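Local coordinates for protein prophenoloxidase b (Marsupenaeus japonicus, PDB 3WKY) that is a hemolymph proenzyme that, once activated, probably hydroxylates monophenols and oxidises o-diphenols at a type 3 dicopper site, at residues T136-I148 against P261-S273. Numbering follows the deposited sequence. Where two conformers were deposited one is given.
With NA (sodium ion), chain P.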
loop_
_atom_site.group_PDB
_atom_site.type_symbol
_atom_site.label_atom_id
_atom_site.label_comp_id
_atom_site.label_asym_id
_atom_site.label_seq_id
_atom_site.Cartn_x
_atom_site.Cartn_y
_atom_site.Cartn_z
ATOM N N THR A 136 11.967 -28.083 38.152
ATOM C CA THR A 136 11.404 -28.708 39.355
ATOM C C THR A 136 10.796 -27.673 40.297
ATOM O O THR A 136 10.042 -28.019 41.202
ATOM C CB THR A 136 12.467 -29.517 40.134
ATOM O OG1 THR A 136 13.407 -28.610 40.728
ATOM C CG2 THR A 136 13.184 -30.475 39.203
ATOM N N VAL A 137 11.136 -26.405 40.070
ATOM C CA VAL A 137 10.683 -25.286 40.893
ATOM C C VAL A 137 9.514 -24.547 40.230
ATOM O O VAL A 137 8.537 -24.193 40.888
ATOM C CB VAL A 137 11.841 -24.287 41.136
ATOM C CG1 VAL A 137 11.351 -23.029 41.835
ATOM C CG2 VAL A 137 12.947 -24.944 41.944
ATOM N N LEU A 138 9.621 -24.316 38.921
ATOM C CA LEU A 138 8.559 -23.634 38.171
ATOM C C LEU A 138 8.158 -24.461 36.956
ATOM O O LEU A 138 8.372 -24.036 35.821
ATOM C CB LEU A 138 9.028 -22.245 37.706
ATOM C CG LEU A 138 9.207 -21.126 38.731
ATOM C CD1 LEU A 138 9.769 -19.863 38.082
ATOM C CD2 LEU A 138 7.889 -20.810 39.432
ATOM N N PRO A 139 7.588 -25.657 37.179
ATOM C CA PRO A 139 7.248 -26.481 36.016
ATOM C C PRO A 139 6.262 -25.808 35.053
ATOM O O PRO A 139 6.277 -26.158 33.868
ATOM C CB PRO A 139 6.627 -27.749 36.637
ATOM C CG PRO A 139 6.326 -27.395 38.054
ATOM C CD PRO A 139 7.303 -26.349 38.453
ATOM N N ASP A 140 5.454 -24.868 35.541
ATOM C CA ASP A 140 4.472 -24.180 34.694
ATOM C C ASP A 140 5.137 -23.409 33.546
ATOM O O ASP A 140 4.478 -23.103 32.546
ATOM C CB ASP A 140 3.606 -23.217 35.515
ATOM C CG ASP A 140 4.405 -22.043 36.074
ATOM O OD1 ASP A 140 4.644 -21.059 35.338
ATOM O OD2 ASP A 140 4.803 -22.093 37.256
ATOM N N ARG A 141 6.426 -23.095 33.692
ATOM C CA ARG A 141 7.159 -22.354 32.661
ATOM C C ARG A 141 7.595 -23.216 31.491
ATOM O O ARG A 141 8.006 -22.680 30.459
ATOM C CB ARG A 141 8.395 -21.644 33.246
ATOM C CG ARG A 141 8.098 -20.602 34.327
ATOM C CD ARG A 141 7.345 -19.375 33.804
ATOM N NE ARG A 141 7.601 -18.207 34.643
ATOM C CZ ARG A 141 6.878 -17.867 35.713
ATOM N NH1 ARG A 141 5.845 -18.609 36.100
ATOM N NH2 ARG A 141 7.197 -16.786 36.408
ATOM N N PHE A 142 7.503 -24.542 31.633
ATOM C CA PHE A 142 8.090 -25.456 30.655
ATOM C C PHE A 142 7.096 -26.483 30.111
ATOM O O PHE A 142 7.347 -27.115 29.085
ATOM C CB PHE A 142 9.301 -26.185 31.273
ATOM C CG PHE A 142 10.282 -25.260 31.923
ATOM C CD1 PHE A 142 11.259 -24.616 31.163
ATOM C CD2 PHE A 142 10.222 -25.013 33.285
ATOM C CE1 PHE A 142 12.154 -23.750 31.753
ATOM C CE2 PHE A 142 11.119 -24.141 33.887
ATOM C CZ PHE A 142 12.090 -23.510 33.114
ATOM N N VAL A 143 5.978 -26.645 30.810
ATOM C CA VAL A 143 5.013 -27.705 30.514
ATOM C C VAL A 143 3.691 -27.053 30.093
ATOM O O VAL A 143 3.237 -26.119 30.750
ATOM C CB VAL A 143 4.788 -28.584 31.773
ATOM C CG1 VAL A 143 3.744 -29.659 31.522
ATOM C CG2 VAL A 143 6.117 -29.207 32.235
ATOM N N PRO A 144 3.085 -27.534 28.991
ATOM C CA PRO A 144 1.892 -26.859 28.460
ATOM C C PRO A 144 0.747 -26.840 29.444
ATOM O O PRO A 144 0.596 -27.756 30.262
ATOM C CB PRO A 144 1.494 -27.723 27.265
ATOM C CG PRO A 144 2.754 -28.436 26.873
ATOM C CD PRO A 144 3.500 -28.665 28.147
ATOM N N THR A 145 -0.056 -25.791 29.350
ATOM C CA THR A 145 -1.247 -25.622 30.167
ATOM C C THR A 145 -2.065 -26.902 30.288
ATOM O O THR A 145 -2.422 -27.318 31.396
ATOM C CB THR A 145 -2.134 -24.547 29.545
ATOM O OG1 THR A 145 -1.412 -23.305 29.492
ATOM C CG2 THR A 145 -3.423 -24.372 30.351
ATOM N N PHE A 146 -2.347 -27.537 29.153
ATOM C CA PHE A 146 -3.237 -28.687 29.169
ATOM C C PHE A 146 -2.648 -29.869 29.935
ATOM O O PHE A 146 -3.388 -30.630 30.554
ATOM C CB PHE A 146 -3.718 -29.065 27.755
ATOM C CG PHE A 146 -2.720 -29.846 26.930
ATOM C CD1 PHE A 146 -1.698 -29.206 26.251
ATOM C CD2 PHE A 146 -2.852 -31.216 26.784
ATOM C CE1 PHE A 146 -0.802 -29.916 25.471
ATOM C CE2 PHE A 146 -1.963 -31.933 26.004
ATOM C CZ PHE A 146 -0.931 -31.280 25.351
ATOM N N ILE A 147 -1.325 -29.997 29.923
ATOM C CA ILE A 147 -0.657 -31.074 30.644
ATOM C C ILE A 147 -0.667 -30.849 32.157
ATOM O O ILE A 147 -0.911 -31.782 32.930
ATOM C CB ILE A 147 0.772 -31.257 30.144
ATOM C CG1 ILE A 147 0.734 -31.633 28.668
ATOM C CG2 ILE A 147 1.487 -32.363 30.925
ATOM C CD1 ILE A 147 0.036 -32.960 28.436
ATOM N N ILE A 148 -0.396 -29.619 32.579
ATOM C CA ILE A 148 -0.515 -29.269 33.989
ATOM C C ILE A 148 -1.959 -29.499 34.475
ATOM O O ILE A 148 -2.174 -30.045 35.559
ATOM C CB ILE A 148 -0.071 -27.816 34.255
ATOM C CG1 ILE A 148 1.413 -27.633 33.907
ATOM C CG2 ILE A 148 -0.371 -27.402 35.698
ATOM C CD1 ILE A 148 2.387 -28.447 34.774
ATOM N N PRO A 261 2.300 -19.762 23.073
ATOM C CA PRO A 261 3.135 -20.569 23.981
ATOM C C PRO A 261 2.420 -21.737 24.677
ATOM O O PRO A 261 3.079 -22.719 25.053
ATOM C CB PRO A 261 3.619 -19.539 25.020
ATOM C CG PRO A 261 2.584 -18.439 24.981
ATOM C CD PRO A 261 2.175 -18.360 23.518
ATOM N N HIS A 262 1.106 -21.634 24.843
ATOM C CA HIS A 262 0.337 -22.631 25.598
ATOM C C HIS A 262 0.890 -22.832 27.013
ATOM O O HIS A 262 1.083 -23.964 27.457
ATOM C CB HIS A 262 0.265 -23.957 24.829
ATOM C CG HIS A 262 -0.504 -23.864 23.544
ATOM N ND1 HIS A 262 0.082 -23.505 22.349
ATOM C CD2 HIS A 262 -1.816 -24.058 23.274
ATOM C CE1 HIS A 262 -0.836 -23.494 21.397
ATOM N NE2 HIS A 262 -1.993 -23.832 21.930
ATOM N N LEU A 263 1.150 -21.725 27.703
ATOM C CA LEU A 263 1.669 -21.744 29.078
ATOM C C LEU A 263 0.786 -20.915 29.997
ATOM O O LEU A 263 0.287 -19.861 29.596
ATOM C CB LEU A 263 3.085 -21.167 29.132
ATOM C CG LEU A 263 4.193 -21.921 28.391
ATOM C CD1 LEU A 263 5.500 -21.149 28.508
ATOM C CD2 LEU A 263 4.359 -23.346 28.924
ATOM N N THR A 264 0.625 -21.373 31.240
ATOM C CA THR A 264 -0.155 -20.652 32.246
ATOM C C THR A 264 0.634 -20.653 33.550
ATOM O O THR A 264 1.114 -21.712 33.973
ATOM C CB THR A 264 -1.510 -21.341 32.482
ATOM O OG1 THR A 264 -2.225 -21.436 31.236
ATOM C CG2 THR A 264 -2.357 -20.572 33.502
ATOM N N THR A 265 0.784 -19.491 34.185
ATOM C CA THR A 265 1.573 -19.427 35.429
ATOM C C THR A 265 0.802 -20.045 36.589
ATOM O O THR A 265 -0.391 -20.320 36.468
ATOM C CB THR A 265 1.948 -17.993 35.842
ATOM O OG1 THR A 265 0.784 -17.300 36.324
ATOM C CG2 THR A 265 2.572 -17.227 34.681
ATOM N N GLY A 266 1.487 -20.242 37.714
ATOM C CA GLY A 266 0.879 -20.856 38.881
ATOM C C GLY A 266 -0.165 -19.977 39.535
ATOM O O GLY A 266 -0.921 -20.435 40.396
ATOM N N ASN A 267 -0.202 -18.709 39.140
ATOM C CA ASN A 267 -1.256 -17.812 39.589
ATOM C C ASN A 267 -2.431 -17.815 38.619
ATOM O O ASN A 267 -3.298 -16.943 38.686
ATOM C CB ASN A 267 -0.725 -16.383 39.767
ATOM C CG ASN A 267 0.327 -16.279 40.854
ATOM O OD1 ASN A 267 1.427 -15.771 40.622
ATOM N ND2 ASN A 267 -0.004 -16.760 42.045
ATOM N N GLY A 268 -2.456 -18.792 37.713
ATOM C CA GLY A 268 -3.588 -18.967 36.810
ATOM C C GLY A 268 -3.583 -18.020 35.624
ATOM O O GLY A 268 -4.544 -17.961 34.844
ATOM N N GLN A 269 -2.483 -17.285 35.484
ATOM C CA GLN A 269 -2.340 -16.291 34.430
ATOM C C GLN A 269 -1.742 -16.890 33.152
ATOM O O GLN A 269 -0.540 -17.168 33.107
ATOM C CB GLN A 269 -1.446 -15.164 34.939
ATOM C CG GLN A 269 -2.030 -14.401 36.111
ATOM C CD GLN A 269 -2.534 -13.026 35.704
ATOM O OE1 GLN A 269 -1.742 -12.108 35.470
ATOM N NE2 GLN A 269 -3.856 -12.880 35.610
ATOM N N GLU A 270 -2.573 -17.082 32.125
ATOM C CA GLU A 270 -2.096 -17.605 30.840
ATOM C C GLU A 270 -1.265 -16.565 30.087
ATOM O O GLU A 270 -1.691 -15.417 29.963
ATOM C CB GLU A 270 -3.271 -18.050 29.967
ATOM C CG GLU A 270 -2.840 -18.415 28.546
ATOM C CD GLU A 270 -3.893 -19.164 27.751
ATOM O OE1 GLU A 270 -4.222 -18.709 26.629
ATOM O OE2 GLU A 270 -4.371 -20.217 28.230
ATOM N N TRP A 271 -0.087 -16.959 29.595
ATOM C CA TRP A 271 0.785 -16.041 28.881
ATOM C C TRP A 271 0.105 -15.591 27.591
ATOM O O TRP A 271 -0.525 -16.392 26.890
ATOM C CB TRP A 271 2.123 -16.709 28.520
ATOM C CG TRP A 271 3.011 -16.986 29.715
ATOM C CD1 TRP A 271 2.898 -18.022 30.602
ATOM C CD2 TRP A 271 4.146 -16.211 30.142
ATOM N NE1 TRP A 271 3.883 -17.931 31.560
ATOM C CE2 TRP A 271 4.667 -16.838 31.298
ATOM C CE3 TRP A 271 4.775 -15.058 29.656
ATOM C CZ2 TRP A 271 5.782 -16.340 31.978
ATOM C CZ3 TRP A 271 5.871 -14.560 30.337
ATOM C CH2 TRP A 271 6.367 -15.204 31.489
ATOM N N SER A 272 0.273 -14.318 27.266
ATOM C CA SER A 272 -0.245 -13.780 26.016
ATOM C C SER A 272 0.435 -14.445 24.828
ATOM O O SER A 272 1.578 -14.903 24.921
ATOM C CB SER A 272 -0.033 -12.272 25.969
ATOM O OG SER A 272 -0.857 -11.651 26.947
ATOM N N SER A 273 -0.287 -14.506 23.716
ATOM C CA SER A 273 0.245 -15.057 22.476
ATOM C C SER A 273 0.472 -13.910 21.493
ATOM O O SER A 273 0.156 -12.753 21.784
ATOM C CB SER A 273 -0.753 -16.047 21.881
ATOM O OG SER A 273 -1.003 -17.131 22.766
HETATM NA NA NA P . 1.960 -14.944 37.369
HETATM O O HOH W 1 1.916 -24.031 31.745
HETATM O O HOH W 2 4.007 -20.330 32.949
HETATM O O HOH W 3 -2.334 -22.229 27.323
#
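Thr145, in the first turn of helix 145-160, holds the loop 261-273 through both its backbone and its side chain, an example of how an irregular chain can be fixed by a few polar atoms at a helix start. Its backbone N donates to His262 O at 2.9 Å, a nearly straight bond (163°) that arrives from above the carbonyl plane. The hydroxyls meet as well, Thr145 OG1 lying 2.7 Å from Thr264 OG1. With OG1 beside the backbone N (chi1 -60°), Thr145 has CG2 anti to that N and lays the methyl against Thr264 OG1.

Water carries much of the remaining polarity. One molecule lies within hydrogen-bonding distance of Asp140 O and Val143 O, to which it can donate, and accepts from Thr264 N; another accepts from Trp271 NE1 while donating to Asp140 OD1, at 2.6 Å from that carboxylate oxygen.

Charge is paired within 136-148. Arg141 NH1 reaches Asp140 OD1 at 2.8 Å on the carboxylate's syn lone pair, the oxygen lying in the guanidinium plane, and Arg141 NE has a second acidic partner in Glu385. Tyr19 bonds both Asp140 OD2 and Gly266 N. An alanine in place of Asp140 would probably leave Arg141 NH1 without this charge mate and the water at the indole edge, on Trp271 NE1, less firmly fixed.

Carbon contacts fill the rest. Trp271 sets the edge of its ring, at CZ2, over one face of the guanidinium, 3.7 Å from Arg141 NE, with the two planes 70° apart. Leu263 presses CD1 onto Arg141 O and lays CD2 against Asp140 O and Val143 O. Beyond them, Thr265 OG1 accepts from Asn267 N in an ST turn and also binds the sodium ion.

The loop faces the second subunit, whose Ser375 O accepts from His262 NE2. Within the copper-containing domain, Arg141 touches helix 109-122 and Phe142 packs on helix 193-205, while 261-273 runs between helices 218-239 and 294-310.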